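Local coordinates for protein similar to hydroxylamine oxidoreductase (Kuenenia stuttgartiensis, PDB 6H5L) that probably acts as a multi-heme c oxidoreductase, related to hydroxylamine oxidoreductase, within a reductase complex of an anammox bacterium, at residues A[158-161]-A[162-165]; A[293-296]-A[297-300]; A[341-344]-A[345-349]. All coordinates share one frame; numbering follows the deposited sequence.

Contact 1 of 3, residues A[158-161]-A[162-165]; sequences DEFL and RERE. With HEC (heme c), chain G.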
loop_
_atom_site.group_PDB
_atom_site.type_symbol
_atom_site.label_atom_id
_atom_site.label_comp_id
_atom_site.label_asym_id
_atom_site.label_seq_id
_atom_site.Cartn_x
_atom_site.Cartn_y
_atom_site.Cartn_z
ATOM N N ASP A 158 3.592 44.792 -10.748
ATOM C CA ASP A 158 3.064 45.684 -11.774
ATOM C C ASP A 158 1.581 45.432 -12.022
ATOM O O ASP A 158 0.810 46.381 -12.203
ATOM C CB ASP A 158 3.864 45.530 -13.067
ATOM C CG ASP A 158 5.285 46.037 -12.936
ATOM O OD1 ASP A 158 5.550 46.827 -12.004
ATOM O OD2 ASP A 158 6.135 45.652 -13.767
ATOM N N GLU A 159 1.163 44.163 -12.039
ATOM C CA GLU A 159 -0.257 43.870 -12.200
ATOM C C GLU A 159 -1.064 44.349 -11.002
ATOM O O GLU A 159 -2.226 44.742 -11.154
ATOM C CB GLU A 159 -0.467 42.374 -12.433
ATOM C CG GLU A 159 0.022 41.887 -13.790
ATOM C CD GLU A 159 -0.283 40.422 -14.037
ATOM O OE1 GLU A 159 -0.843 39.766 -13.135
ATOM O OE2 GLU A 159 0.038 39.925 -15.137
ATOM N N PHE A 160 -0.472 44.323 -9.806
ATOM C CA PHE A 160 -1.105 44.959 -8.658
ATOM C C PHE A 160 -1.154 46.471 -8.835
ATOM O O PHE A 160 -2.154 47.115 -8.495
ATOM C CB PHE A 160 -0.358 44.587 -7.376
ATOM C CG PHE A 160 -0.885 45.270 -6.145
ATOM C CD1 PHE A 160 -2.038 44.816 -5.524
ATOM C CD2 PHE A 160 -0.219 46.355 -5.599
ATOM C CE1 PHE A 160 -2.524 45.439 -4.389
ATOM C CE2 PHE A 160 -0.699 46.983 -4.464
ATOM C CZ PHE A 160 -1.853 46.524 -3.859
ATOM N N LEU A 161 -0.078 47.054 -9.370
ATOM C CA LEU A 161 -0.035 48.488 -9.629
ATOM C C LEU A 161 -1.067 48.915 -10.665
ATOM O O LEU A 161 -1.455 50.088 -10.689
ATOM C CB LEU A 161 1.370 48.889 -10.084
ATOM C CG LEU A 161 1.991 50.140 -9.463
ATOM C CD1 LEU A 161 2.120 49.986 -7.955
ATOM C CD2 LEU A 161 3.347 50.432 -10.090
ATOM N N ARG A 162 -1.523 47.992 -11.514
ATOM C CA ARG A 162 -2.515 48.313 -12.534
ATOM C C ARG A 162 -3.902 48.588 -11.961
ATOM O O ARG A 162 -4.799 48.956 -12.729
ATOM C CB ARG A 162 -2.600 47.186 -13.564
ATOM C CG ARG A 162 -1.401 47.100 -14.498
ATOM C CD ARG A 162 -1.721 46.239 -15.708
ATOM N NE ARG A 162 -2.833 46.792 -16.476
ATOM C CZ ARG A 162 -3.509 46.122 -17.402
ATOM N NH1 ARG A 162 -3.194 44.864 -17.679
ATOM N NH2 ARG A 162 -4.507 46.707 -18.050
ATOM N N GLU A 163 -4.110 48.419 -10.652
ATOM C CA GLU A 163 -5.391 48.792 -10.061
ATOM C C GLU A 163 -5.651 50.285 -10.196
ATOM O O GLU A 163 -6.811 50.715 -10.190
ATOM C CB GLU A 163 -5.440 48.387 -8.588
ATOM C CG GLU A 163 -5.473 46.890 -8.344
ATOM C CD GLU A 163 -5.737 46.545 -6.892
ATOM O OE1 GLU A 163 -5.980 45.355 -6.597
ATOM O OE2 GLU A 163 -5.703 47.464 -6.048
ATOM N N ARG A 164 -4.589 51.088 -10.308
ATOM C CA ARG A 164 -4.730 52.528 -10.484
ATOM C C ARG A 164 -5.541 52.886 -11.724
ATOM O O ARG A 164 -6.120 53.978 -11.781
ATOM C CB ARG A 164 -3.332 53.166 -10.546
ATOM C CG ARG A 164 -3.316 54.663 -10.818
ATOM C CD ARG A 164 -1.952 55.293 -10.556
ATOM N NE ARG A 164 -1.689 55.458 -9.129
ATOM C CZ ARG A 164 -0.653 54.929 -8.487
ATOM N NH1 ARG A 164 0.243 54.204 -9.145
ATOM N NH2 ARG A 164 -0.504 55.134 -7.184
ATOM N N GLU A 165 -5.627 51.980 -12.701
ATOM C CA GLU A 165 -6.281 52.298 -13.967
ATOM C C GLU A 165 -7.790 52.454 -13.822
ATOM O O GLU A 165 -8.413 53.154 -14.628
ATOM C CB GLU A 165 -5.963 51.219 -15.001
ATOM C CG GLU A 165 -4.513 51.223 -15.451
ATOM C CD GLU A 165 -4.166 50.039 -16.329
ATOM O OE1 GLU A 165 -2.960 49.752 -16.483
ATOM O OE2 GLU A 165 -5.095 49.396 -16.862
HETATM FE FE HEC G . -0.310 37.765 -4.645
HETATM C CHA HEC G . -0.127 34.903 -6.535
HETATM C CHB HEC G . 3.098 38.130 -4.912
HETATM C CHC HEC G . -0.506 40.899 -3.197
HETATM C CHD HEC G . -3.612 37.263 -4.018
HETATM N NA HEC G . 1.205 36.708 -5.546
HETATM C C1A HEC G . 1.055 35.556 -6.291
HETATM C C2A HEC G . 2.357 35.148 -6.773
HETATM C C3A HEC G . 3.249 36.036 -6.331
HETATM C C4A HEC G . 2.547 37.037 -5.547
HETATM C CMA HEC G . 4.765 35.991 -6.610
HETATM C CAA HEC G . 2.647 33.912 -7.654
HETATM C CBA HEC G . 3.093 32.730 -6.799
HETATM C CGA HEC G . 3.370 31.552 -7.697
HETATM O O1A HEC G . 2.888 31.556 -8.860
HETATM O O2A HEC G . 4.067 30.605 -7.250
HETATM N NB HEC G . 1.051 39.215 -4.079
HETATM C C1B HEC G . 2.390 39.209 -4.423
HETATM C C2B HEC G . 2.914 40.536 -4.177
HETATM C C3B HEC G . 1.926 41.300 -3.698
HETATM C C4B HEC G . 0.733 40.484 -3.628
HETATM C CMB HEC G . 4.376 40.959 -4.428
HETATM C CAB HEC G . 2.000 42.790 -3.293
HETATM C CBB HEC G . 2.128 43.688 -4.544
HETATM N NC HEC G . -1.781 38.878 -3.765
HETATM C C1C HEC G . -1.662 40.153 -3.246
HETATM C C2C HEC G . -2.985 40.615 -2.880
HETATM C C3C HEC G . -3.815 39.568 -2.980
HETATM C C4C HEC G . -3.096 38.481 -3.621
HETATM C CMC HEC G . -3.255 41.922 -2.101
HETATM C CAC HEC G . -5.318 39.561 -2.624
HETATM C CBC HEC G . -6.091 40.499 -3.579
HETATM N ND HEC G . -1.645 36.274 -5.144
HETATM C C1D HEC G . -3.008 36.362 -4.872
HETATM C C2D HEC G . -3.689 35.345 -5.642
HETATM C C3D HEC G . -2.600 34.611 -6.428
HETATM C C4D HEC G . -1.366 35.256 -6.055
HETATM C CMD HEC G . -5.197 35.051 -5.674
HETATM C CAD HEC G . -2.781 33.440 -7.417
HETATM C CBD HEC G . -2.560 33.991 -8.824
HETATM C CGD HEC G . -3.081 33.047 -9.876
HETATM O O1D HEC G . -3.166 33.462 -11.060
HETATM O O2D HEC G . -3.417 31.885 -9.533
#
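F160 and E163 meet where the helix 154-161 tightens into the 3-10 turns of 162-165. The N-H of R162 sits at the changeover and makes weak bonds to the carbonyls of both D158 and E159. Beyond it the bonds run three residues apart. E163 N reaches F160 O at 3.2 Å, nearly straight at 167°. R164 N bonds L161 O weakly in the same pattern. The E163 side chain runs extended past F160 O, and its carboxylate lies obliquely beside the F160 ring, the two planes 45° apart. OE1 of E163 comes within 4.1 Å of F160 CE1. The carboxylate itself is held by the backbone N-H of L172, later in the same loop. F160 belongs to a heme c pocket of this multi-heme cytochrome. Its CG is anti to the backbone N (chi1 176°), which places CD2 3.7 Å from the heme carbon CBB. R162 forms a salt bridge to E165, side-on, within the 3-10 segment. Its NE meets OE1 of E165 from above the carboxylate plane, at 3.0 Å. Its NH2 takes the syn lone pair of E165 OE2, also at 3.0 Å. NH1 of R162 has a second acidic partner in E287.

Contact 2 of 3, residues A[293-296]-A[297-300]; sequences IHNP and VMKG. With HEC (heme c), chain G.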
loop_
_atom_site.group_PDB
_atom_site.type_symbol
_atom_site.label_atom_id
_atom_site.label_comp_id
_atom_site.label_asym_id
_atom_site.label_seq_id
_atom_site.Cartn_x
_atom_site.Cartn_y
_atom_site.Cartn_z
ATOM N N ILE A 293 -5.230 38.249 -14.243
ATOM C CA ILE A 293 -4.365 39.316 -13.754
ATOM C C ILE A 293 -4.316 39.244 -12.234
ATOM O O ILE A 293 -5.278 38.826 -11.583
ATOM C CB ILE A 293 -4.850 40.699 -14.254
ATOM C CG1 ILE A 293 -3.829 41.792 -13.930
ATOM C CG2 ILE A 293 -6.220 41.035 -13.675
ATOM C CD1 ILE A 293 -4.153 43.132 -14.565
ATOM N N HIS A 294 -3.178 39.653 -11.668
ATOM C CA HIS A 294 -2.939 39.585 -10.225
ATOM C C HIS A 294 -3.506 40.823 -9.521
ATOM O O HIS A 294 -2.811 41.558 -8.819
ATOM C CB HIS A 294 -1.446 39.415 -9.952
ATOM C CG HIS A 294 -1.100 39.216 -8.507
ATOM N ND1 HIS A 294 -0.414 40.158 -7.772
ATOM C CD2 HIS A 294 -1.331 38.180 -7.664
ATOM C CE1 HIS A 294 -0.243 39.715 -6.538
ATOM N NE2 HIS A 294 -0.789 38.516 -6.445
ATOM N N ASN A 295 -4.805 41.048 -9.739
ATOM C CA ASN A 295 -5.603 42.024 -9.001
ATOM C C ASN A 295 -7.074 41.787 -9.328
ATOM O O ASN A 295 -7.403 41.384 -10.451
ATOM C CB ASN A 295 -5.187 43.465 -9.320
ATOM C CG ASN A 295 -5.900 44.036 -10.533
ATOM O OD1 ASN A 295 -7.068 44.421 -10.462
ATOM N ND2 ASN A 295 -5.186 44.122 -11.646
ATOM N N PRO A 296 -7.983 42.011 -8.379
ATOM C CA PRO A 296 -9.391 41.617 -8.565
ATOM C C PRO A 296 -10.351 42.721 -9.001
ATOM O O PRO A 296 -11.560 42.467 -9.005
ATOM C CB PRO A 296 -9.760 41.131 -7.161
ATOM C CG PRO A 296 -8.988 42.051 -6.261
ATOM C CD PRO A 296 -7.702 42.391 -6.983
ATOM N N VAL A 297 -9.876 43.912 -9.362
ATOM C CA VAL A 297 -10.742 45.084 -9.470
ATOM C C VAL A 297 -10.950 45.554 -10.902
ATOM O O VAL A 297 -11.652 46.554 -11.112
ATOM C CB VAL A 297 -10.207 46.245 -8.608
ATOM C CG1 VAL A 297 -9.858 45.753 -7.214
ATOM C CG2 VAL A 297 -8.994 46.880 -9.272
ATOM N N MET A 298 -10.382 44.866 -11.897
ATOM C CA MET A 298 -10.342 45.433 -13.244
ATOM C C MET A 298 -11.716 45.479 -13.911
ATOM O O MET A 298 -11.949 46.334 -14.775
ATOM C CB MET A 298 -9.367 44.650 -14.121
ATOM C CG MET A 298 -7.928 44.672 -13.632
ATOM S SD MET A 298 -7.306 46.335 -13.317
ATOM C CE MET A 298 -7.383 47.051 -14.957
ATOM N N LYS A 299 -12.633 44.589 -13.535
ATOM C CA LYS A 299 -13.912 44.469 -14.223
ATOM C C LYS A 299 -15.081 45.095 -13.460
ATOM O O LYS A 299 -16.235 44.845 -13.825
ATOM C CB LYS A 299 -14.222 43.000 -14.500
ATOM C CG LYS A 299 -13.121 42.266 -15.235
ATOM C CD LYS A 299 -13.616 40.944 -15.788
ATOM C CE LYS A 299 -14.272 40.096 -14.709
ATOM N NZ LYS A 299 -13.351 39.775 -13.581
ATOM N N GLY A 300 -14.821 45.897 -12.428
ATOM C CA GLY A 300 -15.906 46.496 -11.664
ATOM C C GLY A 300 -16.722 47.481 -12.481
ATOM O O GLY A 300 -16.190 48.265 -13.269
HETATM FE FE HEC G . -0.310 37.765 -4.645
HETATM C CHA HEC G . -0.127 34.903 -6.535
HETATM C CHB HEC G . 3.098 38.130 -4.912
HETATM C CHC HEC G . -0.506 40.899 -3.197
HETATM C CHD HEC G . -3.612 37.263 -4.018
HETATM N NA HEC G . 1.205 36.708 -5.546
HETATM C C1A HEC G . 1.055 35.556 -6.291
HETATM C C2A HEC G . 2.357 35.148 -6.773
HETATM C C3A HEC G . 3.249 36.036 -6.331
HETATM C C4A HEC G . 2.547 37.037 -5.547
HETATM C CMA HEC G . 4.765 35.991 -6.610
HETATM C CAA HEC G . 2.647 33.912 -7.654
HETATM C CBA HEC G . 3.093 32.730 -6.799
HETATM C CGA HEC G . 3.370 31.552 -7.697
HETATM O O1A HEC G . 2.888 31.556 -8.860
HETATM O O2A HEC G . 4.067 30.605 -7.250
HETATM N NB HEC G . 1.051 39.215 -4.079
HETATM C C1B HEC G . 2.390 39.209 -4.423
HETATM C C2B HEC G . 2.914 40.536 -4.177
HETATM C C3B HEC G . 1.926 41.300 -3.698
HETATM C C4B HEC G . 0.733 40.484 -3.628
HETATM C CMB HEC G . 4.376 40.959 -4.428
HETATM C CAB HEC G . 2.000 42.790 -3.293
HETATM C CBB HEC G . 2.128 43.688 -4.544
HETATM N NC HEC G . -1.781 38.878 -3.765
HETATM C C1C HEC G . -1.662 40.153 -3.246
HETATM C C2C HEC G . -2.985 40.615 -2.880
HETATM C C3C HEC G . -3.815 39.568 -2.980
HETATM C C4C HEC G . -3.096 38.481 -3.621
HETATM C CMC HEC G . -3.255 41.922 -2.101
HETATM C CAC HEC G . -5.318 39.561 -2.624
HETATM C CBC HEC G . -6.091 40.499 -3.579
HETATM N ND HEC G . -1.645 36.274 -5.144
HETATM C C1D HEC G . -3.008 36.362 -4.872
HETATM C C2D HEC G . -3.689 35.345 -5.642
HETATM C C3D HEC G . -2.600 34.611 -6.428
HETATM C C4D HEC G . -1.366 35.256 -6.055
HETATM C CMD HEC G . -5.197 35.051 -5.674
HETATM C CAD HEC G . -2.781 33.440 -7.417
HETATM C CBD HEC G . -2.560 33.991 -8.824
HETATM C CGD HEC G . -3.081 33.047 -9.876
HETATM O O1D HEC G . -3.166 33.462 -11.060
HETATM O O2D HEC G . -3.417 31.885 -9.533
HETATM O O HOH W 1 -9.203 42.022 -12.230
HETATM O O HOH W 2 -12.822 42.405 -11.671
#
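N295 holds CG between its backbone N and carbonyl carbon (chi1 87°), which turns its amide toward V297 and M298. M298 bends at chi2 and chi3, both near -60°, and brings its CG and SD to the OD1/ND2 end of that amide, close to its plane. N295 OD1 accepts the N-H of V297 at 3.1 Å, a nearly straight bond, with the donor 21° out of the carbonyl plane. N295 OD1 also touches M298 CG at 3.3 Å. The two side chains cross at about a right angle, and N295 ND2 makes a weak bond to M298 SD. ND2 also bonds weakly to the carbonyl of E159. I293 CG2 adds an apolar contact on M298 CG at 4.0 Å. This loop carries a distal heme ligand of the multi-heme cytochrome. H294, the centre of an inverse gamma turn, binds the heme iron through NE2 at 2.0 Å, and H213 is the other axial histidine. P296 and V297 lie side by side and touch a second heme. A type I beta turn follows from V297 to G300. One water joins N295 O to M298 N, donating to the carbonyl at 2.6 Å. Another accepts from K299 N at 2.9 Å and from its NZ.

Contact 3 of 3, residues A[341-344]-A[345-349]; sequences AKRS and YWLEV. With HEC (heme c), chain I.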
loop_
_atom_site.group_PDB
_atom_site.type_symbol
_atom_site.label_atom_id
_atom_site.label_comp_id
_atom_site.label_asym_id
_atom_site.label_seq_id
_atom_site.Cartn_x
_atom_site.Cartn_y
_atom_site.Cartn_z
ATOM N N ALA A 341 -18.342 46.334 -22.517
ATOM C CA ALA A 341 -17.225 45.413 -22.691
ATOM C C ALA A 341 -16.872 44.722 -21.379
ATOM O O ALA A 341 -16.579 43.520 -21.365
ATOM C CB ALA A 341 -16.013 46.155 -23.250
ATOM N N LYS A 342 -16.888 45.466 -20.270
ATOM C CA LYS A 342 -16.669 44.855 -18.962
ATOM C C LYS A 342 -17.713 43.784 -18.673
ATOM O O LYS A 342 -17.385 42.706 -18.164
ATOM C CB LYS A 342 -16.691 45.922 -17.868
ATOM C CG LYS A 342 -15.474 46.831 -17.829
ATOM C CD LYS A 342 -15.587 47.813 -16.672
ATOM C CE LYS A 342 -14.425 48.787 -16.639
ATOM N NZ LYS A 342 -14.605 49.812 -15.570
ATOM N N ARG A 343 -18.980 44.069 -18.985
ATOM C CA ARG A 343 -20.034 43.079 -18.795
ATOM C C ARG A 343 -19.790 41.845 -19.657
ATOM O O ARG A 343 -20.058 40.717 -19.229
ATOM C CB ARG A 343 -21.394 43.708 -19.107
ATOM C CG ARG A 343 -22.568 42.736 -19.140
ATOM C CD ARG A 343 -22.720 41.984 -17.828
ATOM N NE ARG A 343 -22.749 42.880 -16.677
ATOM C CZ ARG A 343 -23.828 43.538 -16.267
ATOM N NH1 ARG A 343 -24.976 43.405 -16.918
ATOM N NH2 ARG A 343 -23.761 44.331 -15.209
ATOM N N SER A 344 -19.266 42.040 -20.872
ATOM C CA SER A 344 -18.953 40.902 -21.730
ATOM C C SER A 344 -17.828 40.058 -21.150
ATOM O O SER A 344 -17.839 38.830 -21.297
ATOM C CB SER A 344 -18.583 41.380 -23.135
ATOM O OG SER A 344 -17.325 42.034 -23.136
ATOM N N TYR A 345 -16.856 40.691 -20.486
ATOM C CA TYR A 345 -15.804 39.929 -19.822
ATOM C C TYR A 345 -16.377 39.085 -18.691
ATOM O O TYR A 345 -15.956 37.940 -18.489
ATOM C CB TYR A 345 -14.719 40.867 -19.289
ATOM C CG TYR A 345 -14.127 41.809 -20.317
ATOM C CD1 TYR A 345 -14.124 41.491 -21.670
ATOM C CD2 TYR A 345 -13.568 43.020 -19.928
ATOM C CE1 TYR A 345 -13.585 42.355 -22.605
ATOM C CE2 TYR A 345 -13.027 43.888 -20.855
ATOM C CZ TYR A 345 -13.038 43.551 -22.192
ATOM O OH TYR A 345 -12.498 44.414 -23.118
ATOM N N TRP A 346 -17.335 39.635 -17.940
ATOM C CA TRP A 346 -18.033 38.846 -16.929
ATOM C C TRP A 346 -18.740 37.656 -17.561
ATOM O O TRP A 346 -18.694 36.541 -17.028
ATOM C CB TRP A 346 -19.042 39.716 -16.178
ATOM C CG TRP A 346 -18.439 40.655 -15.180
ATOM C CD1 TRP A 346 -18.328 42.010 -15.291
ATOM C CD2 TRP A 346 -17.875 40.310 -13.909
ATOM N NE1 TRP A 346 -17.728 42.530 -14.171
ATOM C CE2 TRP A 346 -17.439 41.507 -13.307
ATOM C CE3 TRP A 346 -17.693 39.105 -13.223
ATOM C CZ2 TRP A 346 -16.833 41.534 -12.054
ATOM C CZ3 TRP A 346 -17.092 39.135 -11.979
ATOM C CH2 TRP A 346 -16.670 40.342 -11.407
ATOM N N LEU A 347 -19.399 37.877 -18.700
ATOM C CA LEU A 347 -20.137 36.802 -19.354
ATOM C C LEU A 347 -19.209 35.698 -19.840
ATOM O O LEU A 347 -19.625 34.538 -19.936
ATOM C CB LEU A 347 -20.963 37.365 -20.511
ATOM C CG LEU A 347 -22.129 38.261 -20.087
ATOM C CD1 LEU A 347 -22.857 38.831 -21.296
ATOM C CD2 LEU A 347 -23.091 37.491 -19.194
ATOM N N GLU A 348 -17.952 36.030 -20.146
ATOM C CA GLU A 348 -16.986 34.995 -20.499
ATOM C C GLU A 348 -16.707 34.077 -19.316
ATOM O O GLU A 348 -16.496 32.872 -19.495
ATOM C CB GLU A 348 -15.690 35.630 -21.003
ATOM C CG GLU A 348 -15.863 36.510 -22.229
ATOM C CD GLU A 348 -14.539 36.957 -22.814
ATOM O OE1 GLU A 348 -14.306 36.716 -24.017
ATOM O OE2 GLU A 348 -13.725 37.538 -22.067
ATOM N N VAL A 349 -16.706 34.628 -18.101
ATOM C CA VAL A 349 -16.529 33.801 -16.911
ATOM C C VAL A 349 -17.741 32.904 -16.703
ATOM O O VAL A 349 -17.613 31.685 -16.544
ATOM C CB VAL A 349 -16.265 34.683 -15.677
ATOM C CG1 VAL A 349 -16.406 33.867 -14.400
ATOM C CG2 VAL A 349 -14.889 35.304 -15.756
HETATM FE FE HEC I . -17.797 39.440 -6.369
HETATM C CHA HEC I . -19.100 42.423 -7.253
HETATM C CHB HEC I . -16.120 40.910 -3.734
HETATM C CHC HEC I . -16.721 36.363 -5.282
HETATM C CHD HEC I . -18.870 37.982 -9.314
HETATM N NA HEC I . -17.710 41.301 -5.565
HETATM C C1A HEC I . -18.186 42.419 -6.222
HETATM C C2A HEC I . -17.550 43.575 -5.628
HETATM C C3A HEC I . -16.729 43.162 -4.662
HETATM C C4A HEC I . -16.812 41.721 -4.601
HETATM C CMA HEC I . -15.847 44.053 -3.762
HETATM C CAA HEC I . -17.780 45.034 -6.049
HETATM C CBA HEC I . -16.816 45.377 -7.175
HETATM C CGA HEC I . -17.520 45.194 -8.492
HETATM O O1A HEC I . -17.103 44.300 -9.272
HETATM O O2A HEC I . -18.503 45.931 -8.756
HETATM N NB HEC I . -16.590 38.767 -4.825
HETATM C C1B HEC I . -16.097 39.537 -3.791
HETATM C C2B HEC I . -15.571 38.652 -2.776
HETATM C C3B HEC I . -15.727 37.397 -3.202
HETATM C C4B HEC I . -16.378 37.443 -4.499
HETATM C CMB HEC I . -14.899 39.102 -1.462
HETATM C CAB HEC I . -15.302 36.118 -2.449
HETATM C CBB HEC I . -16.101 35.931 -1.138
HETATM N NC HEC I . -17.749 37.540 -7.176
HETATM C C1C HEC I . -17.336 36.401 -6.514
HETATM C C2C HEC I . -17.822 35.249 -7.253
HETATM C C3C HEC I . -18.261 35.695 -8.434
HETATM C C4C HEC I . -18.327 37.143 -8.367
HETATM C CMC HEC I . -17.388 33.795 -6.967
HETATM C CAC HEC I . -18.784 34.826 -9.603
HETATM C CBC HEC I . -20.115 34.146 -9.217
HETATM N ND HEC I . -18.817 40.102 -8.046
HETATM C C1D HEC I . -19.197 39.310 -9.127
HETATM C C2D HEC I . -19.992 40.113 -10.030
HETATM C C3D HEC I . -20.066 41.502 -9.382
HETATM C C4D HEC I . -19.304 41.401 -8.158
HETATM C CMD HEC I . -20.636 39.671 -11.361
HETATM C CAD HEC I . -20.787 42.748 -9.936
HETATM C CBD HEC I . -19.881 43.374 -10.993
HETATM C CGD HEC I . -20.501 44.636 -11.529
HETATM O O1D HEC I . -21.404 44.540 -12.399
HETATM O O2D HEC I . -20.083 45.738 -11.090
#
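Y345 N, W346 N, L347 N and E348 N bond in turn to the carbonyls of A341, K342, R343 and S344, the i to i+4 pattern of helix 337-350. Y345 N reaches A341 O at 3.0 Å. S344 OG also lies close to A341 O, but the pair is modelled too short, so a bond there is doubtful.

Ring contacts come next. The Y345 ring lies along the helix with one face against the A341 carbonyl oxygen, 3.1 Å above the plane and over the ring centre. Its far end touches A341 CB, with CZ 4.1 Å away.

W346 faces a heme c. The heme methyl CMD lies over one face of the indole, 3.5 Å from its plane and offset toward the rim. W346 CZ3 comes to 3.4 Å of the heme meso carbon CHD. W346 CH2 comes to 3.6 Å of the heme pyrrole carbon C1D. The indole NE1 bonds the carbonyl of K299, and the K299 side chain makes a cation-pi contact with the ring.

Charged groups form the third set. R343 bends at chi2 and chi3, and its NH2 stands 3.7 Å from the heme propionate oxygen O1D. Its salt bridge is to D367, on helix 356-389, while E348 bonds Y286 and forms a salt bridge with K40 of the neighbouring cytochrome chain.

The chemistry implies an indole held beside the heme by the K299 carbonyl, which probably limits its rotation. R343 is tied to D367, so any effect of its charge on the propionate is probably modest.

In the fold
The three contacts follow one another along the chain, all in its multi-heme cytochrome region. Contact 2 is the most buried. Contacts 1 and 3 are partly buried, and contact 3 lies farthest from the centre of the chain and alone meets another protein chain. Contacts 1 and 2 share a heme: one supplies a ring beside it, the other an iron ligand. E159 links them through H294 N. Contact 3 lines another heme pocket, to which G300 of contact 2 also belongs, and joins contact 2 through K342 and W346. Contact 1 bridges helix and 3-10 turns, contact 2 is a loop with bound waters, and contact 3 is regular helix.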